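Side-chain contacts in JSC1_58120g3 ([Leptolyngbya] sp. JSC-1, PDB 6XHH), which probably senses far-red light as a cyanobacteriochrome GAF domain that binds a linear tetrapyrrole (bilin) chromophore: residues Tyr41-Arg44 against Glu45-Gly49; Trp68-Pro71 against Tyr72-Glu75; Glu54-Ala57 against Gly58-Lys62. All coordinates share one frame; numbering follows the deposited sequence.

Contact 1: Tyr41-Arg44 against Glu45-Gly49; sequences YKFR and EDYFG. With M1V (mesobiliverdin IX(alpha)), chain C.
The hairpin between strands 37-43 and 49-56 carries this contact, with Phe43 and Gly49 facing each other as an antiparallel non-hydrogen-bonded pair. Just beyond that pair, Arg44 N donates to Phe48 O over 2.8 Å. The chain reverses in a type I beta turn from Arg44 to Tyr47, where Tyr47 N donates to Arg44 O at 3.1 Å. Asp46 forms an Asx turn: a chi1 of 56° sets its carboxylate between its own backbone N and carbonyl carbon, and OD1 accepts from Phe48 N at 3.2 Å. The other oxygen, OD2, accepts a hydrogen bond from a water that in turn accepts from Arg44 NH1; the arginine and aspartate side chains lie alongside each other and share this water. The guanidinium lays one face over Phe48 CB and Gly49 N, its plane nearly perpendicular to the phenyl ring, while its charge is answered by salt bridges to Asp50 and Glu69. On the Phe43 side, Tyr47 stands T-shaped to Phe43, its CD1 above the ring centre and 3.8 Å from Phe43 CG, with the planes 65° apart. Tyr41 meets Gly49 differently: its CZ lies 3.3 Å from Gly49 CA, a closeness that the missing side chain allows. One face of the Tyr41 ring meets the bilin, with CZ 3.5 Å from CMD, and its hydroxyl is hydrogen-bonded to Trp68 O. This is a beta-hairpin of the central antiparallel GAF sheet, with one tyrosine contributing to the chromophore pocket.

Contact 2: Trp68-Pro71 against Tyr72-Glu75; sequences WEDP and YLNE. With M1V (mesobiliverdin IX(alpha)), chain C.
Asp70 uses its two carboxylate oxygens on different partners, OD1 on the helix 71-75 and OD2 on the bilin. OD2 accepts from two ring nitrogens of the bilin, NA at 2.9 Å and NB at 3.0 Å, and NC lies 2.8 Å from OD2. OD1 caps the helix: Leu73 N points at it with an angle of 163° at 2.9 Å, from the anti side of the carboxylate, while the bond from Tyr72 N is weak and bent. With chi1 at -172°, the carboxylate lies opposite the backbone N and can bridge chromophore and helix start. Round this centre, Trp68 NE1 donates to the bilin OA at 2.9 Å, and its indole face lies against the D ring. Pro71 CD packs 3.3 Å from C1A, and the Tyr72 ring covers CAB with its face, its CG 3.4 Å from C3B. Behind the N-cap, Asp70 O receives Asn74 N and Pro71 O receives Glu75 N, the first backbone bonds of the helix. Outward, Asn74 ND2 is held by Asp46 O. Trp68 is also packed on Ala120 and Leu121 of helix 115-123, and a short loop leads from edge strand 67-68, paired with Gly49, into helix 71-75.

Contact 3: Glu54-Ala57 against Gly58-Lys62; sequences ESEA and GGWRK
Glu56 turns back over the loop because its CG is anti to the backbone N and the chain then bends sharply at chi2 (-90°), and Trp60 comes to meet it with its CG opposite the carbonyl carbon. They close the tight bend where strand 49-56 of the GAF sheet gives way to the loop leading to strand 67-68. The carboxylate oxygen OE2 gathers the backbone of that bend: Trp60 N donates to it at 3.1 Å along a nearly straight bond of 166°, approaching from well above the carboxylate plane, and Gly59 N adds a weak bond at 2.8 Å. Both glycines, Gly58 and Gly59, run at positive phi and carry the backbone round the carboxylate. The other oxygen, OE1, accepts a hydrogen bond from a water that also donates to Trp60 O, tying the far side of the same residue to the glutamate. Carboxylate and indole planes stand 79° apart, with the carboxylate at the edge of the ring, near its plane. The Trp60 side chain also packs on Arg37, Glu36, Glu125 and Ser150. Glu54, two residues earlier on the strand, sets its carboxylate against Lys62; the two side chains cross at about a right angle, and that acid's polar partners are Arg37, Leu63 N and Val64 N. OE1 of Glu54 lies 3.5 Å from CB of Lys62, so the lysine is met at the base of its chain. Round the indole edge, Trp60 NE1 makes a weak bond of 2.9 Å to Ala57 O.

Contacts 1 and 2 belong together: their centres are 9 Å apart and both touch the bilin. Two hydrogen bonds join them, one at the Tyr41 hydroxyl and one at the Asn74 side chain, while Phe48 packs on Glu69 and Asp70. The hairpin thus lies directly against the segment that caps the helix and holds the chromophore. Contact 3 stands apart, with its centre about 22 Å from that of contact 1 and about 24 Å from that of contact 2. It shares the sheet with contact 1 through neighbouring strands 37-43 and 49-56, yet the side chain of Glu54 is about 10 Å from the bilin.

Contact 1: Tyr41-Arg44 against Glu45-Gly49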
# COMPACT_ATOMS: atom_id res chain seq x y z
N TYR A 41 2.54 3.75 -5.43
CA TYR A 41 2.14 5.14 -5.59
C TYR A 41 3.26 6.02 -5.08
O TYR A 41 3.79 5.78 -3.98
CB TYR A 41 0.84 5.37 -4.82
CG TYR A 41 0.35 6.77 -4.56
CD1 TYR A 41 0.82 7.50 -3.48
CD2 TYR A 41 -0.69 7.30 -5.31
CE1 TYR A 41 0.32 8.75 -3.17
CE2 TYR A 41 -1.21 8.57 -5.02
CZ TYR A 41 -0.70 9.28 -3.94
OH TYR A 41 -1.21 10.52 -3.65
N LYS A 42 3.65 6.99 -5.89
CA LYS A 42 4.78 7.86 -5.57
C LYS A 42 4.29 9.23 -5.12
O LYS A 42 3.51 9.88 -5.83
CB LYS A 42 5.70 8.00 -6.78
CG LYS A 42 6.85 8.96 -6.55
CD LYS A 42 7.79 8.96 -7.75
CE LYS A 42 9.00 9.83 -7.44
NZ LYS A 42 10.03 9.86 -8.51
N PHE A 43 4.78 9.68 -3.97
CA PHE A 43 4.46 11.03 -3.50
C PHE A 43 5.15 12.09 -4.35
O PHE A 43 6.33 11.98 -4.69
CB PHE A 43 4.90 11.20 -2.05
CG PHE A 43 3.96 10.63 -1.05
CD1 PHE A 43 2.61 10.95 -1.05
CD2 PHE A 43 4.44 9.75 -0.08
CE1 PHE A 43 1.75 10.41 -0.09
CE2 PHE A 43 3.59 9.20 0.87
CZ PHE A 43 2.25 9.54 0.87
N ARG A 44 4.40 13.14 -4.66
CA ARG A 44 4.98 14.39 -5.10
C ARG A 44 5.54 15.14 -3.90
O ARG A 44 5.42 14.71 -2.75
CB ARG A 44 3.95 15.26 -5.82
CG ARG A 44 3.12 14.54 -6.85
CD ARG A 44 2.07 15.48 -7.42
NE ARG A 44 1.08 14.74 -8.19
CZ ARG A 44 -0.13 15.20 -8.49
NH1 ARG A 44 -0.51 16.40 -8.06
NH2 ARG A 44 -0.96 14.44 -9.17
N GLU A 45 6.13 16.31 -4.16
CA GLU A 45 6.74 17.08 -3.09
C GLU A 45 5.71 17.58 -2.08
O GLU A 45 6.08 17.88 -0.93
CB GLU A 45 7.52 18.25 -3.68
CG GLU A 45 6.77 19.08 -4.71
CD GLU A 45 5.72 19.99 -4.09
OE1 GLU A 45 5.97 20.47 -2.96
OE2 GLU A 45 4.65 20.21 -4.70
N ASP A 46 4.45 17.71 -2.47
CA ASP A 46 3.41 18.18 -1.56
C ASP A 46 2.59 17.05 -0.96
O ASP A 46 1.57 17.32 -0.31
CB ASP A 46 2.49 19.19 -2.26
CG ASP A 46 1.86 18.65 -3.54
OD1 ASP A 46 2.09 17.47 -3.88
OD2 ASP A 46 1.12 19.41 -4.22
N TYR A 47 3.01 15.81 -1.16
CA TYR A 47 2.35 14.61 -0.65
C TYR A 47 0.98 14.39 -1.27
O TYR A 47 0.21 13.56 -0.78
CB TYR A 47 2.28 14.61 0.88
CG TYR A 47 3.68 14.52 1.46
CD1 TYR A 47 4.33 13.30 1.60
CD2 TYR A 47 4.38 15.67 1.83
CE1 TYR A 47 5.63 13.22 2.09
CE2 TYR A 47 5.67 15.60 2.33
CZ TYR A 47 6.29 14.38 2.47
OH TYR A 47 7.58 14.32 2.97
N PHE A 48 0.65 15.11 -2.35
CA PHE A 48 -0.16 14.50 -3.39
C PHE A 48 0.68 13.41 -4.06
O PHE A 48 1.82 13.16 -3.68
CB PHE A 48 -0.61 15.56 -4.40
CG PHE A 48 -1.57 16.58 -3.83
CD1 PHE A 48 -2.29 16.33 -2.67
CD2 PHE A 48 -1.75 17.79 -4.49
CE1 PHE A 48 -3.19 17.27 -2.19
CE2 PHE A 48 -2.63 18.74 -4.01
CZ PHE A 48 -3.35 18.49 -2.85
N GLY A 49 0.13 12.73 -5.06
CA GLY A 49 0.90 11.62 -5.61
C GLY A 49 0.21 10.97 -6.78
O GLY A 49 -0.93 11.29 -7.13
OA M1V C . -9.10 12.47 -1.41
C1A M1V C . -9.55 12.94 -0.37
NA M1V C . -9.17 12.54 0.85
C2A M1V C . -10.52 13.96 -0.28
CMA M1V C . -11.18 14.66 -1.44
C3A M1V C . -10.75 14.20 1.07
CAA M1V C . -11.69 15.18 1.66
CBA M1V C . -10.98 16.24 2.51
C4A M1V C . -9.88 13.27 1.82
CHA M1V C . -9.80 13.21 3.18
C1B M1V C . -8.98 12.36 4.05
C2B M1V C . -9.10 12.41 5.46
CMB M1V C . -10.05 13.29 6.23
C3B M1V C . -8.21 11.51 5.98
CAB M1V C . -7.99 11.22 7.46
CBB M1V C . -8.59 9.84 7.81
CGB M1V C . -10.10 9.89 7.74
O2B M1V C . -10.75 10.57 8.57
O1B M1V C . -10.73 9.26 6.86
NB M1V C . -8.03 11.46 3.74
C4B M1V C . -7.54 10.92 4.88
CHB M1V C . -6.54 9.95 5.06
C1C M1V C . -5.89 9.10 4.16
C2C M1V C . -5.15 7.98 4.58
CAC M1V C . -4.89 7.62 6.03
CBC M1V C . -3.70 8.54 6.43
CGC M1V C . -3.50 8.74 7.92
O2C M1V C . -4.23 8.16 8.75
O1C M1V C . -2.60 9.51 8.35
C3C M1V C . -4.65 7.37 3.44
CMC M1V C . -3.79 6.13 3.44
NC M1V C . -5.86 9.14 2.78
C4C M1V C . -5.11 8.09 2.32
CHC M1V C . -4.91 7.93 0.92
C1D M1V C . -4.37 6.90 0.20
C2D M1V C . -3.50 7.03 -0.92
CMD M1V C . -2.98 8.33 -1.48
ND M1V C . -4.62 5.54 0.39
C4D M1V C . -3.93 4.85 -0.53
OD M1V C . -3.96 3.62 -0.61
C3D M1V C . -3.21 5.77 -1.36
CAD M1V C . -2.29 5.43 -2.51
CBD M1V C . -3.12 5.03 -3.71
O HOH W 1 0.98 18.74 -6.81

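Contact 2: Trp68-Pro71 against Tyr72-Glu75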
# COMPACT_ATOMS: atom_id res chain seq x y z
N TRP A 68 -3.84 10.84 -7.16
CA TRP A 68 -4.73 11.04 -6.02
C TRP A 68 -4.14 12.19 -5.22
O TRP A 68 -3.04 12.07 -4.67
CB TRP A 68 -4.85 9.76 -5.20
CG TRP A 68 -5.78 9.80 -4.02
CD1 TRP A 68 -6.38 10.89 -3.46
CD2 TRP A 68 -6.22 8.67 -3.27
NE1 TRP A 68 -7.17 10.50 -2.39
CE2 TRP A 68 -7.08 9.14 -2.26
CE3 TRP A 68 -5.97 7.29 -3.36
CZ2 TRP A 68 -7.69 8.27 -1.35
CZ3 TRP A 68 -6.56 6.45 -2.45
CH2 TRP A 68 -7.41 6.93 -1.47
N GLU A 69 -4.86 13.31 -5.18
CA GLU A 69 -4.43 14.50 -4.45
C GLU A 69 -5.21 14.54 -3.13
O GLU A 69 -6.25 15.19 -3.00
CB GLU A 69 -4.64 15.77 -5.28
CG GLU A 69 -3.93 15.71 -6.63
CD GLU A 69 -4.11 16.96 -7.46
OE1 GLU A 69 -5.09 17.70 -7.22
OE2 GLU A 69 -3.29 17.18 -8.37
N ASP A 70 -4.68 13.83 -2.14
CA ASP A 70 -5.39 13.71 -0.88
C ASP A 70 -5.13 14.93 -0.02
O ASP A 70 -3.98 15.15 0.39
CB ASP A 70 -4.98 12.45 -0.13
CG ASP A 70 -5.84 12.22 1.10
OD1 ASP A 70 -5.74 13.02 2.05
OD2 ASP A 70 -6.61 11.23 1.11
N PRO A 71 -6.15 15.73 0.30
CA PRO A 71 -5.91 16.97 1.05
C PRO A 71 -5.40 16.74 2.45
O PRO A 71 -4.65 17.57 2.98
CB PRO A 71 -7.30 17.64 1.08
CG PRO A 71 -8.10 16.97 0.04
CD PRO A 71 -7.57 15.57 -0.06
N TYR A 72 -5.81 15.63 3.08
CA TYR A 72 -5.32 15.32 4.42
C TYR A 72 -3.84 14.98 4.40
O TYR A 72 -3.07 15.46 5.24
CB TYR A 72 -6.13 14.15 5.00
CG TYR A 72 -5.74 13.79 6.40
CD1 TYR A 72 -4.78 12.82 6.65
CD2 TYR A 72 -6.35 14.40 7.49
CE1 TYR A 72 -4.42 12.49 7.95
CE2 TYR A 72 -5.99 14.07 8.79
CZ TYR A 72 -5.03 13.11 9.01
OH TYR A 72 -4.64 12.76 10.29
N LEU A 73 -3.43 14.12 3.47
CA LEU A 73 -2.01 13.79 3.35
C LEU A 73 -1.17 15.03 3.03
O LEU A 73 -0.02 15.13 3.47
CB LEU A 73 -1.81 12.70 2.28
CG LEU A 73 -2.38 11.31 2.59
CD1 LEU A 73 -1.95 10.29 1.57
CD2 LEU A 73 -1.98 10.83 3.98
N ASN A 74 -1.73 15.98 2.28
CA ASN A 74 -1.01 17.21 1.99
C ASN A 74 -0.87 18.06 3.24
O ASN A 74 0.24 18.51 3.59
CB ASN A 74 -1.74 17.98 0.88
CG ASN A 74 -1.20 19.39 0.67
OD1 ASN A 74 -1.92 20.38 0.83
ND2 ASN A 74 0.06 19.49 0.26
N GLU A 75 -1.97 18.27 3.97
CA GLU A 75 -1.93 19.16 5.12
C GLU A 75 -1.08 18.58 6.24
O GLU A 75 -0.48 19.34 7.00
CB GLU A 75 -3.35 19.45 5.62
CG GLU A 75 -3.40 20.62 6.61
CD GLU A 75 -3.28 21.99 5.94
OE1 GLU A 75 -3.02 22.05 4.72
OE2 GLU A 75 -3.43 23.01 6.64
OA M1V C . -9.10 12.47 -1.41
C1A M1V C . -9.55 12.94 -0.37
NA M1V C . -9.17 12.54 0.85
C2A M1V C . -10.52 13.96 -0.28
CMA M1V C . -11.18 14.66 -1.44
C3A M1V C . -10.75 14.20 1.07
CAA M1V C . -11.69 15.18 1.66
CBA M1V C . -10.98 16.24 2.51
C4A M1V C . -9.88 13.27 1.82
CHA M1V C . -9.80 13.21 3.18
C1B M1V C . -8.98 12.36 4.05
C2B M1V C . -9.10 12.41 5.46
CMB M1V C . -10.05 13.29 6.23
C3B M1V C . -8.21 11.51 5.98
CAB M1V C . -7.99 11.22 7.46
CBB M1V C . -8.59 9.84 7.81
CGB M1V C . -10.10 9.89 7.74
O2B M1V C . -10.75 10.57 8.57
O1B M1V C . -10.73 9.26 6.86
NB M1V C . -8.03 11.46 3.74
C4B M1V C . -7.54 10.92 4.88
CHB M1V C . -6.54 9.95 5.06
C1C M1V C . -5.89 9.10 4.16
C2C M1V C . -5.15 7.98 4.58
CAC M1V C . -4.89 7.62 6.03
CBC M1V C . -3.70 8.54 6.43
CGC M1V C . -3.50 8.74 7.92
O2C M1V C . -4.23 8.16 8.75
O1C M1V C . -2.60 9.51 8.35
C3C M1V C . -4.65 7.37 3.44
CMC M1V C . -3.79 6.13 3.44
NC M1V C . -5.86 9.14 2.78
C4C M1V C . -5.11 8.09 2.32
CHC M1V C . -4.91 7.93 0.92
C1D M1V C . -4.37 6.90 0.20
C2D M1V C . -3.50 7.03 -0.92
CMD M1V C . -2.98 8.33 -1.48
ND M1V C . -4.62 5.54 0.39
C4D M1V C . -3.93 4.85 -0.53
OD M1V C . -3.96 3.62 -0.61
C3D M1V C . -3.21 5.77 -1.36
CAD M1V C . -2.29 5.43 -2.51
CBD M1V C . -3.12 5.03 -3.71

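Contact 3: Glu54-Ala57 against Gly58-Lys62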
# COMPACT_ATOMS: atom_id res chain seq x y z
N GLU A 54 1.00 -1.05 -11.14
CA GLU A 54 -0.11 -1.78 -10.57
C GLU A 54 -0.14 -3.19 -11.13
O GLU A 54 0.36 -3.46 -12.23
CB GLU A 54 -1.44 -1.06 -10.86
CG GLU A 54 -1.90 -1.20 -12.29
CD GLU A 54 -3.00 -0.22 -12.64
OE1 GLU A 54 -2.88 0.49 -13.67
OE2 GLU A 54 -3.99 -0.14 -11.88
N SER A 55 -0.74 -4.09 -10.35
CA SER A 55 -1.12 -5.42 -10.81
C SER A 55 -2.60 -5.57 -10.46
O SER A 55 -3.00 -5.27 -9.33
CB SER A 55 -0.27 -6.52 -10.15
OG SER A 55 -0.84 -7.81 -10.29
N GLU A 56 -3.41 -5.94 -11.44
CA GLU A 56 -4.86 -5.99 -11.24
C GLU A 56 -5.42 -7.31 -11.76
O GLU A 56 -4.88 -7.92 -12.69
CB GLU A 56 -5.52 -4.77 -11.92
CG GLU A 56 -7.03 -4.77 -11.94
CD GLU A 56 -7.60 -5.43 -13.19
OE1 GLU A 56 -7.21 -5.05 -14.32
OE2 GLU A 56 -8.42 -6.34 -13.03
N ALA A 57 -6.52 -7.75 -11.15
CA ALA A 57 -7.22 -8.97 -11.54
C ALA A 57 -8.72 -8.76 -11.41
O ALA A 57 -9.20 -8.31 -10.36
CB ALA A 57 -6.78 -10.16 -10.68
N GLY A 58 -9.46 -9.05 -12.47
CA GLY A 58 -10.91 -8.98 -12.42
C GLY A 58 -11.55 -7.94 -13.31
O GLY A 58 -12.75 -7.67 -13.18
N GLY A 59 -10.77 -7.33 -14.21
CA GLY A 59 -11.32 -6.40 -15.18
C GLY A 59 -11.69 -5.04 -14.62
O GLY A 59 -12.77 -4.51 -14.89
N TRP A 60 -10.79 -4.47 -13.84
CA TRP A 60 -10.96 -3.17 -13.21
C TRP A 60 -10.27 -2.09 -14.04
O TRP A 60 -9.45 -2.38 -14.92
CB TRP A 60 -10.38 -3.22 -11.79
CG TRP A 60 -10.97 -4.36 -11.03
CD1 TRP A 60 -10.47 -5.63 -10.91
CD2 TRP A 60 -12.22 -4.35 -10.34
NE1 TRP A 60 -11.33 -6.40 -10.16
CE2 TRP A 60 -12.41 -5.63 -9.79
CE3 TRP A 60 -13.19 -3.37 -10.11
CZ2 TRP A 60 -13.53 -5.97 -9.04
CZ3 TRP A 60 -14.30 -3.70 -9.36
CH2 TRP A 60 -14.47 -4.99 -8.84
N ARG A 61 -10.62 -0.83 -13.77
CA ARG A 61 -9.94 0.27 -14.43
C ARG A 61 -8.47 0.29 -14.03
O ARG A 61 -8.11 -0.03 -12.90
CB ARG A 61 -10.58 1.62 -14.07
CG ARG A 61 -11.88 1.90 -14.79
CD ARG A 61 -12.20 3.38 -14.95
NE ARG A 61 -12.18 4.12 -13.69
CZ ARG A 61 -13.13 4.10 -12.76
NH1 ARG A 61 -14.22 3.35 -12.90
NH2 ARG A 61 -12.99 4.83 -11.66
N LYS A 62 -7.63 0.69 -14.98
CA LYS A 62 -6.21 0.89 -14.71
C LYS A 62 -6.01 2.23 -14.00
O LYS A 62 -6.55 3.25 -14.44
CB LYS A 62 -5.40 0.85 -16.00
CG LYS A 62 -5.22 -0.56 -16.54
CD LYS A 62 -4.19 -0.62 -17.66
CE LYS A 62 -4.51 -1.73 -18.65
NZ LYS A 62 -3.38 -1.97 -19.60
O HOH W 2 -8.28 -3.93 -16.62